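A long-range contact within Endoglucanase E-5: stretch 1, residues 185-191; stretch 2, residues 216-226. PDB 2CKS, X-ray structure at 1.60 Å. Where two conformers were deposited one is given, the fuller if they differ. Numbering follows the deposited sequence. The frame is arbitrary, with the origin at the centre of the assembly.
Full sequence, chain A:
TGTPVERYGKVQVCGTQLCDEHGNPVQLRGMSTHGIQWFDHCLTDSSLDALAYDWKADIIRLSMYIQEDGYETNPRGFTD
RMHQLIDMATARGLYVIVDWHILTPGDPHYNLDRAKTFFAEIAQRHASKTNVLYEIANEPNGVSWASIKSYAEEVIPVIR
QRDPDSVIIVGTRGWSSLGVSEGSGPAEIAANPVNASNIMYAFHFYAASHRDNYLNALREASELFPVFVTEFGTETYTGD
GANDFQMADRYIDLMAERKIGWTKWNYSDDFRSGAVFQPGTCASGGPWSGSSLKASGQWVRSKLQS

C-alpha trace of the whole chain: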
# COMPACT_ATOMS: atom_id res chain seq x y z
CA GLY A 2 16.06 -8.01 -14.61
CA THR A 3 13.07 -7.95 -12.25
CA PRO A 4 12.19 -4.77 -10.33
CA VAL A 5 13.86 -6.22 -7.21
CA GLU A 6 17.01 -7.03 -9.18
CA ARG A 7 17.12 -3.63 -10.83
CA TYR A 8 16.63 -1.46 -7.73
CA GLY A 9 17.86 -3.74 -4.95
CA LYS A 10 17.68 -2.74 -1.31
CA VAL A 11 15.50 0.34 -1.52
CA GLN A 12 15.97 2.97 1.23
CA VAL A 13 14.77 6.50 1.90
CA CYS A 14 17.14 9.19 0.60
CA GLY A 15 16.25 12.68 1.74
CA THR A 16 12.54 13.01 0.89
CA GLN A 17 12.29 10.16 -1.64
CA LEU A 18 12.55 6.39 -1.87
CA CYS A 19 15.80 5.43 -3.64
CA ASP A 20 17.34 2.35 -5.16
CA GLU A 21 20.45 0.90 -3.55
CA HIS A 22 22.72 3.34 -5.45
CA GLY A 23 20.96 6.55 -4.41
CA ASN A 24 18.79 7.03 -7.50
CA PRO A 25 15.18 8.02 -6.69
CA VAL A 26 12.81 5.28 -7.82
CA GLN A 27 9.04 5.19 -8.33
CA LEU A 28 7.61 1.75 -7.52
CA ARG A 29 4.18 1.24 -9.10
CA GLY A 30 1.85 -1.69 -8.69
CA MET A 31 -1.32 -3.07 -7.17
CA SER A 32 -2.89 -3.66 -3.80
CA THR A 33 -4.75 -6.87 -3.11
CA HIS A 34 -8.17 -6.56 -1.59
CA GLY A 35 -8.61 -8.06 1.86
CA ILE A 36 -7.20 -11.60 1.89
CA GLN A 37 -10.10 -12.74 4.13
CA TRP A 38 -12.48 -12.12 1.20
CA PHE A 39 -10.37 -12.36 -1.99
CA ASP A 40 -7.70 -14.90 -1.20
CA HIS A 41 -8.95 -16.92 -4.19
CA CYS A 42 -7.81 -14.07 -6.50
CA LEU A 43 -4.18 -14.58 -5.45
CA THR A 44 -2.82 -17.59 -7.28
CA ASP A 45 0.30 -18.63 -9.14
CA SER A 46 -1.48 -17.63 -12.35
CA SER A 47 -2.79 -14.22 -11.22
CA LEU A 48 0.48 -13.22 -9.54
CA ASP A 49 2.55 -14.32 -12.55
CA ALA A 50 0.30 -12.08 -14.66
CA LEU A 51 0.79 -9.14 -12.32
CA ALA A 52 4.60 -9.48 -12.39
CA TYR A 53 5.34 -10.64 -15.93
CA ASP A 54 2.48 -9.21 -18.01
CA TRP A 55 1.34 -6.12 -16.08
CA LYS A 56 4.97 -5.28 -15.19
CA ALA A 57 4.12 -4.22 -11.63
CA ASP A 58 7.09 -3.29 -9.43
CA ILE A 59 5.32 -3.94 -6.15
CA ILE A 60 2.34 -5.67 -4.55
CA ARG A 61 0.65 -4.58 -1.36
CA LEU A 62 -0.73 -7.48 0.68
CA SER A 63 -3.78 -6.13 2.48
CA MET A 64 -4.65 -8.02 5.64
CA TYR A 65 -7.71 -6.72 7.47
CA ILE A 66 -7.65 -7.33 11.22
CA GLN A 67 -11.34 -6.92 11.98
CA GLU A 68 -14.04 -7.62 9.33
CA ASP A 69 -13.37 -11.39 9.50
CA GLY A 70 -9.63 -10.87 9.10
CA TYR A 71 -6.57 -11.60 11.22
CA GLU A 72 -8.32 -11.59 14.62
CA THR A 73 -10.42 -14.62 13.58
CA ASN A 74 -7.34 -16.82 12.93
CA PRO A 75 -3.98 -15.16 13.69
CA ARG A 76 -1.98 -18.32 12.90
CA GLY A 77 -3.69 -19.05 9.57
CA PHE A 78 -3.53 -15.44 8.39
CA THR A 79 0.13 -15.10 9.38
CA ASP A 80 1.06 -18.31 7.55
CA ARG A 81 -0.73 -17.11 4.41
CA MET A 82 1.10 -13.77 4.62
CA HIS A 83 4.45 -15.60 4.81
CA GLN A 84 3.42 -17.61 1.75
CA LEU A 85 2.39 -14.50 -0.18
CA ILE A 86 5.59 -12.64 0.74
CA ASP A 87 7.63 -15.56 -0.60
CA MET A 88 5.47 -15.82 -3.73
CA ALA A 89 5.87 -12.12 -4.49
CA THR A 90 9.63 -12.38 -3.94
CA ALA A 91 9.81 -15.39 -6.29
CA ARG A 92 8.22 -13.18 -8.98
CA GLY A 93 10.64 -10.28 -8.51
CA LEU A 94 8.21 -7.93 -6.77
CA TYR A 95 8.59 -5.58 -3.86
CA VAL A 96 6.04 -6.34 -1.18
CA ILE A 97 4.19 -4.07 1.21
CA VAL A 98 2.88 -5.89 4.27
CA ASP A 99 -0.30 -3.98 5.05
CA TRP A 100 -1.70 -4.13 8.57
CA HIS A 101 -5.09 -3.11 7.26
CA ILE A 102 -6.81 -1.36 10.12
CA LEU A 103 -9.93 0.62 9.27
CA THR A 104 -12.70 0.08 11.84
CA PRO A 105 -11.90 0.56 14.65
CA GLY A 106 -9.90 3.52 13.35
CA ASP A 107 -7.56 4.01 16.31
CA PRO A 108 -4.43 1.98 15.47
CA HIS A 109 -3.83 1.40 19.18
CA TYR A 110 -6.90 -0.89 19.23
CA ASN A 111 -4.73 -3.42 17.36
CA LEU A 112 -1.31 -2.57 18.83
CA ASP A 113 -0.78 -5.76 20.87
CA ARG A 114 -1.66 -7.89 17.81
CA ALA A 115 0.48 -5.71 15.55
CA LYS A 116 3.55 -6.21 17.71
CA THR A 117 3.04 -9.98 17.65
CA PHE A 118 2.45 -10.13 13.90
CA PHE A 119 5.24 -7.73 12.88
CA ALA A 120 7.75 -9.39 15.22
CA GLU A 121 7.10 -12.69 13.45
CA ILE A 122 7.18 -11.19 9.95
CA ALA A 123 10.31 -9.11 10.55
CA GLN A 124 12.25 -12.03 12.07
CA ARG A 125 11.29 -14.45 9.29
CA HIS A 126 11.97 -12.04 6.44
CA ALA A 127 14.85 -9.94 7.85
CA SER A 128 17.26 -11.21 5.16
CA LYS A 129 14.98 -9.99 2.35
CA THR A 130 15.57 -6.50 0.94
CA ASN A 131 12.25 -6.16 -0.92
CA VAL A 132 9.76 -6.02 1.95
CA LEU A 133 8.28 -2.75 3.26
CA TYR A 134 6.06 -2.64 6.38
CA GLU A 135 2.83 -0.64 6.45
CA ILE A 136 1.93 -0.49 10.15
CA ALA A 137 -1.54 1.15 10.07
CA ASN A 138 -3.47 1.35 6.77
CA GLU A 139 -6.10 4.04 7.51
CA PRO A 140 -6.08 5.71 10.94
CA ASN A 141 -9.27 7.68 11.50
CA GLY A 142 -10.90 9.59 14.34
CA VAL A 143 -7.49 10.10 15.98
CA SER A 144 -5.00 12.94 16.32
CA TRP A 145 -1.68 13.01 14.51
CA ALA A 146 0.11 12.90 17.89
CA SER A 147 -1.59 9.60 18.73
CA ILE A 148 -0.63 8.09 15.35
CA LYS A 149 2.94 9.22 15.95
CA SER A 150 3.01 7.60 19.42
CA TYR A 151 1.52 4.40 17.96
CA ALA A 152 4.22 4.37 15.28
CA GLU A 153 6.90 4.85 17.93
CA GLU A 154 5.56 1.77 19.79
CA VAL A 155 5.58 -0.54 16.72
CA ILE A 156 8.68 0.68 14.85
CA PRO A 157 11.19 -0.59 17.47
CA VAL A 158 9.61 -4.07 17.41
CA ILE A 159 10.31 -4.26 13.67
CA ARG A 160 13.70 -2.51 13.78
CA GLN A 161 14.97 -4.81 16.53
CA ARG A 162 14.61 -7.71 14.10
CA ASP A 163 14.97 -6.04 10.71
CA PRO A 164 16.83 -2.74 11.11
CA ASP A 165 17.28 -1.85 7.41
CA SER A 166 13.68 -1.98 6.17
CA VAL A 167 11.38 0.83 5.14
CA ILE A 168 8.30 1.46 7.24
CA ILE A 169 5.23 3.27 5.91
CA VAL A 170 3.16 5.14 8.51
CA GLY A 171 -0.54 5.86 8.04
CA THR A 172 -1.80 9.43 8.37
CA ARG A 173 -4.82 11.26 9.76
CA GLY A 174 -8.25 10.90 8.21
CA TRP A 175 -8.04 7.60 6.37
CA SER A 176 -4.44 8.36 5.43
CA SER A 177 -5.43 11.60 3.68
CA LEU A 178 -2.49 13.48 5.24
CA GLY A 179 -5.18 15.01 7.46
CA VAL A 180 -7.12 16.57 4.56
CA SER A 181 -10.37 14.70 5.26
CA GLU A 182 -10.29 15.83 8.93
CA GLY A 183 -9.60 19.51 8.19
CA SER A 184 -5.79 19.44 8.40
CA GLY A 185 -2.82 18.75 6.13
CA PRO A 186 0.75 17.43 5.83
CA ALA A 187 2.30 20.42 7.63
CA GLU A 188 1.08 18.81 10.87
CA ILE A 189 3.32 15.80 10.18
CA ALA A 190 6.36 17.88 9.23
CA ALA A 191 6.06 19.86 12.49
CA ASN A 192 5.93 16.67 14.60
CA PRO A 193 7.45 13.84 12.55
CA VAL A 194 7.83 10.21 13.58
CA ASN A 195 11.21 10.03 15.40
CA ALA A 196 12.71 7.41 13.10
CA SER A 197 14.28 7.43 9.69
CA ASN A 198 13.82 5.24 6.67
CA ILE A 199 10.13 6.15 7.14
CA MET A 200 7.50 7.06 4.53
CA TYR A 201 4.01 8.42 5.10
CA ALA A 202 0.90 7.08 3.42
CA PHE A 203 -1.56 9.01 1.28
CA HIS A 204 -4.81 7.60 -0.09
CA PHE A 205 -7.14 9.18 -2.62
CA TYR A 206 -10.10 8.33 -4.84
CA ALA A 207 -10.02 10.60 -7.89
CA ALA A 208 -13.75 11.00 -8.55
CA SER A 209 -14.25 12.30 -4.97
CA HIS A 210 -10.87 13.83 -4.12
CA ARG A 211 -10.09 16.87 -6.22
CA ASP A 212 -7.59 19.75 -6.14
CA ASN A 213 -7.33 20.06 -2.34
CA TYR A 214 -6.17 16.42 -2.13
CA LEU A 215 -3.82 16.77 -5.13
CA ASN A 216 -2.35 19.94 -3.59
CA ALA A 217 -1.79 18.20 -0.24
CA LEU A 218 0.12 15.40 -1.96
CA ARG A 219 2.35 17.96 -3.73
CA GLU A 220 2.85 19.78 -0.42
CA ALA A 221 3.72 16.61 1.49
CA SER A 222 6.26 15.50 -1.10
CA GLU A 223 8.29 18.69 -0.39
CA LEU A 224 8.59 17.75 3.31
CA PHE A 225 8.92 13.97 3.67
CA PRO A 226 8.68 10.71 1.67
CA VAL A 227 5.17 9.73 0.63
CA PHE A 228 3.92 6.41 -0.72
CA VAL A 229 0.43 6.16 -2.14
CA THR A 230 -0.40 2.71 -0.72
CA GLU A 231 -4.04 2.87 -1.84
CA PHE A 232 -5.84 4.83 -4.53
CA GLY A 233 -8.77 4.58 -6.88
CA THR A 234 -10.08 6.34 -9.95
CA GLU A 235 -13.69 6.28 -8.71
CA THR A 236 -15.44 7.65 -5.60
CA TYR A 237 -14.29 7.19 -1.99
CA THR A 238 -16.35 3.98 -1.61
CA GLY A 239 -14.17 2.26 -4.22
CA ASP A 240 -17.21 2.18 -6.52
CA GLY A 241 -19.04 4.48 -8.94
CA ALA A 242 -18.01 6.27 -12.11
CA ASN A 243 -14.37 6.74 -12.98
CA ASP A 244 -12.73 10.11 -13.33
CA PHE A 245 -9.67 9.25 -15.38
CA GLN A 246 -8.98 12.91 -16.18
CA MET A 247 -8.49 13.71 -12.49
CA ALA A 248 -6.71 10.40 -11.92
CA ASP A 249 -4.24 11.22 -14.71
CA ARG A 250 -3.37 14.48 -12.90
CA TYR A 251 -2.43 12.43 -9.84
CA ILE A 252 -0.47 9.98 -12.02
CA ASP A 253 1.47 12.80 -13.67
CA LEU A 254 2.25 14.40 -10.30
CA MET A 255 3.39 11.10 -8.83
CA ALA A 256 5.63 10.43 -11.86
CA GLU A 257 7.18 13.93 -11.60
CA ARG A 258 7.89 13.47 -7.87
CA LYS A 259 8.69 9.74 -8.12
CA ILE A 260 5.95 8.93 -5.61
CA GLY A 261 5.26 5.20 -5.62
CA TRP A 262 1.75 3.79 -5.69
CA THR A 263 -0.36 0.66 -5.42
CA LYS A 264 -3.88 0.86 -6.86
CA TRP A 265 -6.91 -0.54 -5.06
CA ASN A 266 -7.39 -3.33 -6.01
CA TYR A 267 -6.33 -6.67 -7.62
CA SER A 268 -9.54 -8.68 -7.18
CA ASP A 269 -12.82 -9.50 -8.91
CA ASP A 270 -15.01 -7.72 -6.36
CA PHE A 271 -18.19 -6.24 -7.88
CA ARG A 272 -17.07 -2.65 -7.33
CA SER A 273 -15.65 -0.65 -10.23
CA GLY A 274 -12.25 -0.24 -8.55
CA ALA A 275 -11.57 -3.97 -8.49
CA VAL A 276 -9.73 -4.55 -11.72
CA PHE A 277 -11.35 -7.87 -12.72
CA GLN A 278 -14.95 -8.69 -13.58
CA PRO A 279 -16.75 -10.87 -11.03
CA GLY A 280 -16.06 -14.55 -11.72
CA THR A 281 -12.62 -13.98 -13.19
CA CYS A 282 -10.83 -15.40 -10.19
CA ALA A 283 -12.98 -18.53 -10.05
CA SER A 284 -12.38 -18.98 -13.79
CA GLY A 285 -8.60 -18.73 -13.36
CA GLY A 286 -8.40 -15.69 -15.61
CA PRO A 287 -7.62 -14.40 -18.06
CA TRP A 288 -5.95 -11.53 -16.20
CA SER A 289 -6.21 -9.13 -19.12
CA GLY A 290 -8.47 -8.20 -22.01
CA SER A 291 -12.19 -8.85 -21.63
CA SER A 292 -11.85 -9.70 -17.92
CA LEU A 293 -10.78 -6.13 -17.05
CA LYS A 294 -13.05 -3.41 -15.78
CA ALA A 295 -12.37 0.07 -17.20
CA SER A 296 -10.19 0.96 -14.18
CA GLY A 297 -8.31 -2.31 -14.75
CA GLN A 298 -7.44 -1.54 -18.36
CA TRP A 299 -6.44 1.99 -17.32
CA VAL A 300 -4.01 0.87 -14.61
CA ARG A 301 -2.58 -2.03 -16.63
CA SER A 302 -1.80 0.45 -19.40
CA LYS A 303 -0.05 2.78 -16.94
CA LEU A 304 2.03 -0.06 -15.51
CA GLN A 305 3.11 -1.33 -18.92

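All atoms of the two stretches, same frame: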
# COMPACT_ATOMS: atom_id res chain seq x y z
N GLY A 185 -3.69 18.94 7.28
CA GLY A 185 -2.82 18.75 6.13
C GLY A 185 -1.45 18.23 6.53
O GLY A 185 -1.20 18.01 7.71
N PRO A 186 -0.57 18.02 5.56
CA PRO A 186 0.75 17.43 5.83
C PRO A 186 1.70 18.28 6.67
O PRO A 186 2.64 17.74 7.24
CB PRO A 186 1.33 17.20 4.43
CG PRO A 186 0.55 18.08 3.52
CD PRO A 186 -0.78 18.28 4.12
N ALA A 187 1.45 19.58 6.78
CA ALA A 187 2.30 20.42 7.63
C ALA A 187 2.30 19.94 9.08
O ALA A 187 3.30 20.07 9.78
CB ALA A 187 1.85 21.88 7.56
N GLU A 188 1.19 19.36 9.52
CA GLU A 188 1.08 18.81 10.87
C GLU A 188 2.12 17.72 11.11
O GLU A 188 2.72 17.64 12.18
CB GLU A 188 -0.32 18.26 11.06
CG GLU A 188 -0.60 17.67 12.41
CD GLU A 188 -2.08 17.50 12.65
OE1 GLU A 188 -2.81 17.10 11.71
OE2 GLU A 188 -2.51 17.77 13.79
N ILE A 189 2.32 16.87 10.10
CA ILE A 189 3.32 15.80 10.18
C ILE A 189 4.73 16.36 10.22
O ILE A 189 5.56 15.95 11.02
CB ILE A 189 3.16 14.83 8.98
CG1 ILE A 189 1.79 14.14 9.03
CG2 ILE A 189 4.30 13.80 8.94
CD1 ILE A 189 1.34 13.56 7.68
N ALA A 190 5.01 17.32 9.33
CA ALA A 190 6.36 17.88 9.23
C ALA A 190 6.78 18.58 10.51
O ALA A 190 7.96 18.53 10.87
CB ALA A 190 6.43 18.84 8.07
N ALA A 191 5.81 19.16 11.22
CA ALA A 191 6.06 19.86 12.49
C ALA A 191 6.29 18.91 13.66
O ALA A 191 6.86 19.31 14.67
CB ALA A 191 4.90 20.81 12.82
N ASN A 216 -3.23 18.94 -4.18
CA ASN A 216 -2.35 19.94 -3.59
C ASN A 216 -1.64 19.45 -2.33
O ASN A 216 -0.45 19.71 -2.15
CB ASN A 216 -3.12 21.24 -3.28
CG ASN A 216 -3.51 22.02 -4.53
OD1 ASN A 216 -2.96 21.80 -5.60
ND2 ASN A 216 -4.45 22.93 -4.39
N ALA A 217 -2.36 18.74 -1.47
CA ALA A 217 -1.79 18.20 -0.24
C ALA A 217 -0.70 17.18 -0.53
O ALA A 217 0.29 17.11 0.18
CB ALA A 217 -2.88 17.59 0.64
N LEU A 218 -0.89 16.37 -1.57
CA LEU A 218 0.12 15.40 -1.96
C LEU A 218 1.40 16.10 -2.46
O LEU A 218 2.50 15.71 -2.09
CB LEU A 218 -0.44 14.46 -3.03
CG LEU A 218 0.50 13.38 -3.56
CD1 LEU A 218 1.03 12.51 -2.43
CD2 LEU A 218 -0.23 12.55 -4.57
N ARG A 219 1.23 17.13 -3.28
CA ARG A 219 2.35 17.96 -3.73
C ARG A 219 3.08 18.58 -2.53
O ARG A 219 4.31 18.51 -2.44
CB ARG A 219 1.86 19.08 -4.65
CG ARG A 219 2.38 19.01 -6.05
CD ARG A 219 2.08 20.24 -6.90
NE ARG A 219 1.00 20.02 -7.87
CZ ARG A 219 -0.25 20.45 -7.75
NH1 ARG A 219 -0.62 21.15 -6.69
NH2 ARG A 219 -1.15 20.19 -8.69
N GLU A 220 2.31 19.16 -1.62
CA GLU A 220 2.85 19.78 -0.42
C GLU A 220 3.65 18.79 0.43
O GLU A 220 4.76 19.08 0.85
CB GLU A 220 1.71 20.38 0.40
CG GLU A 220 2.15 21.13 1.64
CD GLU A 220 0.99 21.62 2.49
OE1 GLU A 220 -0.19 21.35 2.16
OE2 GLU A 220 1.28 22.30 3.51
N ALA A 221 3.09 17.61 0.65
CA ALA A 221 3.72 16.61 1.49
C ALA A 221 5.05 16.17 0.90
O ALA A 221 6.02 15.97 1.62
CB ALA A 221 2.80 15.41 1.65
N SER A 222 5.09 16.03 -0.42
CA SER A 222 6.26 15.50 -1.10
C SER A 222 7.46 16.46 -1.00
O SER A 222 8.60 16.03 -1.18
CB SER A 222 5.94 15.14 -2.55
OG SER A 222 5.78 16.30 -3.34
N GLU A 223 7.21 17.74 -0.70
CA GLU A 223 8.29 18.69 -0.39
C GLU A 223 8.96 18.42 0.97
O GLU A 223 10.11 18.79 1.17
CB GLU A 223 7.78 20.13 -0.32
CG GLU A 223 7.09 20.65 -1.56
CD GLU A 223 8.01 20.77 -2.76
OE1 GLU A 223 9.23 21.02 -2.61
OE2 GLU A 223 7.49 20.63 -3.89
N LEU A 224 8.22 17.80 1.89
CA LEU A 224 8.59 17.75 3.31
C LEU A 224 9.10 16.39 3.80
O LEU A 224 9.91 16.33 4.72
CB LEU A 224 7.38 18.14 4.18
CG LEU A 224 6.65 19.44 3.80
CD1 LEU A 224 5.29 19.53 4.46
CD2 LEU A 224 7.50 20.63 4.17
N PHE A 225 8.60 15.32 3.21
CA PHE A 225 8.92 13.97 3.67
C PHE A 225 8.54 12.96 2.59
O PHE A 225 7.83 13.31 1.65
CB PHE A 225 8.20 13.64 4.99
CG PHE A 225 6.75 14.03 5.01
CD1 PHE A 225 5.79 13.25 4.39
CD2 PHE A 225 6.34 15.17 5.70
CE1 PHE A 225 4.44 13.61 4.42
CE2 PHE A 225 5.00 15.54 5.73
CZ PHE A 225 4.05 14.75 5.10
N PRO A 226 9.01 11.72 2.69
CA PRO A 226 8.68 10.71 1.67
C PRO A 226 7.25 10.24 1.81
O PRO A 226 6.80 9.98 2.92
CB PRO A 226 9.66 9.57 1.96
CG PRO A 226 10.66 10.15 2.92
CD PRO A 226 9.90 11.15 3.72
O HOH W 1 -0.59 21.42 5.57

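Read along stretch 2, the contact begins one residue in. Asn-216 lies out of reach of stretch 1, and its OD1 instead accepts a hydrogen bond from NH1 of Arg-219 within the same helix.

Ala-217 makes the first touch. O of Ala-217 is 3.5 Å from CG of Pro-186, and CB of Ala-217 is 4.1 Å from CD of Pro-186. The carbonyl is not left to the proline, which has no N-H to offer: it accepts the helical hydrogen bond from N of Ala-221, so its approach to Pro-186 is one of packing.

Leu-218 and Arg-219 follow with CA-to-CB bonds directed away from stretch 1, and neither contributes to the contact. The next turn brings Glu-220, whose CA-to-CB bond points toward stretch 1. With chi1 and chi2 both t, its side chain is extended, placing OE1 of Glu-220 3.6 Å from CG of Pro-186 and OE2 of Glu-220 4.1 Å from CB of Ala-187. These are contacts with carbon. The polar link is made through water 1, which accepts from N of Ala-187 at 3.0 Å and donates to OE2 of Glu-220 at 2.9 Å. The bridge matters because no direct hydrogen bond joins the stretches; it also gives a partner to an amide in the first turn of the short helix, where no helical carbonyl of stretch 1 is paired with it.

Ala-221 has the backbone position nearest Pro-186, with 5.3 Å between CA of Ala-221 and CA of Pro-186. CB of Ala-221, though directed sideways, comes within 3.6 Å of CB of Pro-186. The small methyl thus sits directly against the proline ring, which also meets Ala-217 and Glu-220. Pro-186 accordingly has the largest covered area of any residue in either stretch, 99 Å² out of 343 Å² summed over both sides.

Ser-222 and Glu-223 are out of reach. Contact resumes at Leu-224, where chi1 m and chi2 t bring CD1 of Leu-224 to 3.8 Å from CB of Ala-190. The same methyl, CD1 of Leu-224, is 4.2 Å from O of Pro-186. The second close point of backbone register falls here, with CA of Leu-224 6.3 Å from CA of Ala-190. Together with the 15° angle between the helix directions, it shows two nearly parallel segments running side by side, their axes 9.8 Å apart at closest approach.

Phe-225 completes the contact, with 66 Å² of its surface covered by stretch 1, more than for any other residue of stretch 2. CG2 of Ile-189 lies over one face of the Phe-225 ring, 4.1 Å from the ring centroid and 25° off the normal, which supports a CH-pi interaction; the closest atoms of this pair are CG2 of Ile-189 and CE2 of Phe-225, at 3.7 Å. At the ring edge, near its plane, O of Pro-186 is 3.6 Å from CE2 of Phe-225, while CB of Pro-186 is 3.7 Å from CZ of Phe-225. Pro-226 lies beyond reach, so the contact ends with the aromatic ring.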